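Local coordinates for aminotransferase class I and II (Streptococcus suis 89/1591, PDB 3OP7), which transfers amino groups between amino acids and keto acids, with covalently held pyridoxal phosphate as its cofactor, at the interface of chains A and B. Residues are numbered along the deposited sequence; one frame, centred on the assembly and turned at random. Chains: chain A/B, Aminotransferase class I and II.

The interface of chains A and B. Residues chain A 7, 10, 91, 115, 117, 121; chain B 247, 249-250, 252-253.
The loops carrying A:Phe7 and A:Tyr115, with helices 8-16, 89-101 and 117-124 of chain A, receive the 3-10 helix 248-250 of chain B and the loop after it, a short turn read through both side chains and backbone. A:Phe7, with CG anti to the backbone N (chi1 -157°), meets two consecutive residues of chain B in different ways. One face of its ring takes B:Asp249 CB, 3.6 Å from the ring centroid, while its CD2 edge points into the middle of the B:Tyr250 ring, the planes 72° apart. A:Ile121 CG1 packs against CD1 of that same tyrosine. The fully extended A:Glu10 reaches B:Asp249 N with OE1 at 2.8 Å, the N-H arriving from above the carboxylate plane. Its carboxylate also lies stacked on that of B:Asp249, the planes only 9° apart, and two like groups this close may raise the pKa of one of them. A:Gln117 NE2 serves two carbonyls: A:Thr91 O within its own chain, nearly straight and in the amide plane, and B:Tyr250 O at 2.9 Å, met from above the carbonyl plane. The intrachain bond helps set the rotation of the amide, leaving its other N-H for the partner chain. Water 1 joins A:Thr91 OG1 and A:Tyr115 OH to B:Asp249 O, and water 2 links the tyrosine hydroxyl to B:Asp249 OD2. Repeated by two-fold symmetry, the patch probably helps hold together the dimer, this family's usual functional unit.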
loop_
_atom_site.group_PDB
_atom_site.type_symbol
_atom_site.label_atom_id
_atom_site.label_comp_id
_atom_site.label_asym_id
_atom_site.label_seq_id
_atom_site.Cartn_x
_atom_site.Cartn_y
_atom_site.Cartn_z
ATOM N N PHE A 7 6.497 -2.851 14.251
ATOM C CA PHE A 7 7.606 -2.375 13.440
ATOM C C PHE A 7 8.405 -1.411 14.342
ATOM O O PHE A 7 7.900 -0.377 14.752
ATOM C CB PHE A 7 7.044 -1.714 12.163
ATOM C CG PHE A 7 8.011 -1.671 11.003
ATOM C CD1 PHE A 7 9.155 -0.851 11.061
ATOM C CD2 PHE A 7 7.764 -2.396 9.835
ATOM C CE1 PHE A 7 10.031 -0.776 9.998
ATOM C CE2 PHE A 7 8.622 -2.347 8.764
ATOM C CZ PHE A 7 9.768 -1.507 8.826
ATOM N N GLU A 10 9.262 2.310 13.548
ATOM C CA GLU A 10 7.957 2.991 13.501
ATOM C C GLU A 10 7.374 3.353 14.884
ATOM O O GLU A 10 6.919 4.488 15.138
ATOM C CB GLU A 10 6.932 2.117 12.703
ATOM C CG GLU A 10 5.599 2.783 12.520
ATOM C CD GLU A 10 4.603 1.925 11.671
ATOM O OE1 GLU A 10 4.943 0.792 11.336
ATOM O OE2 GLU A 10 3.499 2.443 11.383
ATOM N N THR A 91 8.186 0.226 0.098
ATOM C CA THR A 91 7.358 -0.471 1.085
ATOM C C THR A 91 6.443 -1.466 0.379
ATOM O O THR A 91 6.403 -2.657 0.701
ATOM C CB THR A 91 6.571 0.512 1.980
ATOM O OG1 THR A 91 7.482 1.384 2.702
ATOM C CG2 THR A 91 5.776 -0.244 3.006
ATOM N N TYR A 115 16.369 -3.839 7.070
ATOM C CA TYR A 115 14.992 -3.290 7.072
ATOM C C TYR A 115 13.950 -4.333 7.495
ATOM O O TYR A 115 13.920 -5.450 6.964
ATOM C CB TYR A 115 14.676 -2.722 5.690
ATOM C CG TYR A 115 13.561 -1.698 5.730
ATOM C CD1 TYR A 115 13.742 -0.506 6.384
ATOM C CD2 TYR A 115 12.353 -1.918 5.105
ATOM C CE1 TYR A 115 12.753 0.447 6.438
ATOM C CE2 TYR A 115 11.391 -0.971 5.116
ATOM C CZ TYR A 115 11.567 0.215 5.811
ATOM O OH TYR A 115 10.572 1.204 5.874
ATOM N N GLN A 117 10.906 -5.256 7.227
ATOM C CA GLN A 117 10.035 -5.981 6.300
ATOM C C GLN A 117 10.658 -7.317 5.861
ATOM O O GLN A 117 9.948 -8.311 5.672
ATOM C CB GLN A 117 9.805 -5.166 5.042
ATOM C CG GLN A 117 8.778 -4.015 5.166
ATOM C CD GLN A 117 8.490 -3.423 3.817
ATOM O OE1 GLN A 117 9.382 -2.885 3.178
ATOM N NE2 GLN A 117 7.215 -3.511 3.375
ATOM N N ILE A 121 8.093 -10.023 7.514
ATOM C CA ILE A 121 7.016 -10.423 6.620
ATOM C C ILE A 121 7.097 -11.924 6.340
ATOM O O ILE A 121 6.087 -12.630 6.507
ATOM C CB ILE A 121 6.877 -9.526 5.345
ATOM C CG1 ILE A 121 6.462 -8.104 5.755
ATOM C CG2 ILE A 121 5.847 -10.128 4.388
ATOM C CD1 ILE A 121 6.468 -7.081 4.621
ATOM N N TYR B 247 1.932 -0.863 12.748
ATOM C CA TYR B 247 2.104 -1.823 11.644
ATOM C C TYR B 247 2.067 -1.198 10.248
ATOM O O TYR B 247 2.318 -1.883 9.250
ATOM C CB TYR B 247 1.049 -2.918 11.716
ATOM C CG TYR B 247 1.187 -3.753 12.946
ATOM C CD1 TYR B 247 2.030 -4.871 12.963
ATOM C CD2 TYR B 247 0.529 -3.399 14.109
ATOM C CE1 TYR B 247 2.184 -5.610 14.116
ATOM C CE2 TYR B 247 0.664 -4.123 15.251
ATOM C CZ TYR B 247 1.494 -5.230 15.259
ATOM O OH TYR B 247 1.638 -5.922 16.448
ATOM N N ASP B 249 4.212 0.631 8.635
ATOM C CA ASP B 249 5.429 0.539 7.830
ATOM C C ASP B 249 5.596 -0.828 7.163
ATOM O O ASP B 249 6.462 -0.983 6.295
ATOM C CB ASP B 249 6.713 0.893 8.571
ATOM C CG ASP B 249 6.786 2.355 8.982
ATOM O OD1 ASP B 249 5.783 3.070 8.817
ATOM O OD2 ASP B 249 7.876 2.723 9.467
ATOM N N TYR B 250 4.779 -1.809 7.502
ATOM C CA TYR B 250 4.899 -3.056 6.747
ATOM C C TYR B 250 4.250 -2.934 5.405
ATOM O O TYR B 250 4.549 -3.721 4.504
ATOM C CB TYR B 250 4.204 -4.200 7.504
ATOM C CG TYR B 250 4.967 -4.760 8.660
ATOM C CD1 TYR B 250 6.145 -5.488 8.473
ATOM C CD2 TYR B 250 4.521 -4.594 9.967
ATOM C CE1 TYR B 250 6.786 -6.038 9.502
ATOM C CE2 TYR B 250 5.174 -5.142 11.025
ATOM C CZ TYR B 250 6.323 -5.884 10.809
ATOM O OH TYR B 250 7.103 -6.449 11.828
HETATM N N MSE B 252 2.564 0.444 3.947
HETATM C CA MSE B 252 2.403 1.694 3.255
HETATM C C MSE B 252 3.346 2.831 3.713
HETATM O O MSE B 252 3.702 3.657 2.894
HETATM C CB MSE B 252 0.955 2.142 3.322
HETATM C CG MSE B 252 0.496 2.391 4.688
HETATM SE SE MSE B 252 -1.283 2.985 4.965
HETATM C CE MSE B 252 -1.939 1.142 4.898
ATOM N N ILE B 253 3.721 2.824 4.996
ATOM C CA ILE B 253 4.236 4.012 5.774
ATOM C C ILE B 253 3.167 5.115 5.915
ATOM O O ILE B 253 2.774 5.485 7.043
ATOM C CB ILE B 253 5.569 4.597 5.257
ATOM C CG1 ILE B 253 6.644 3.511 5.204
ATOM C CG2 ILE B 253 6.001 5.796 6.184
ATOM C CD1 ILE B 253 7.991 3.972 4.702
HETATM O O HOH W 1 8.340 0.460 5.044
HETATM O O HOH W 2 10.321 2.315 8.520
#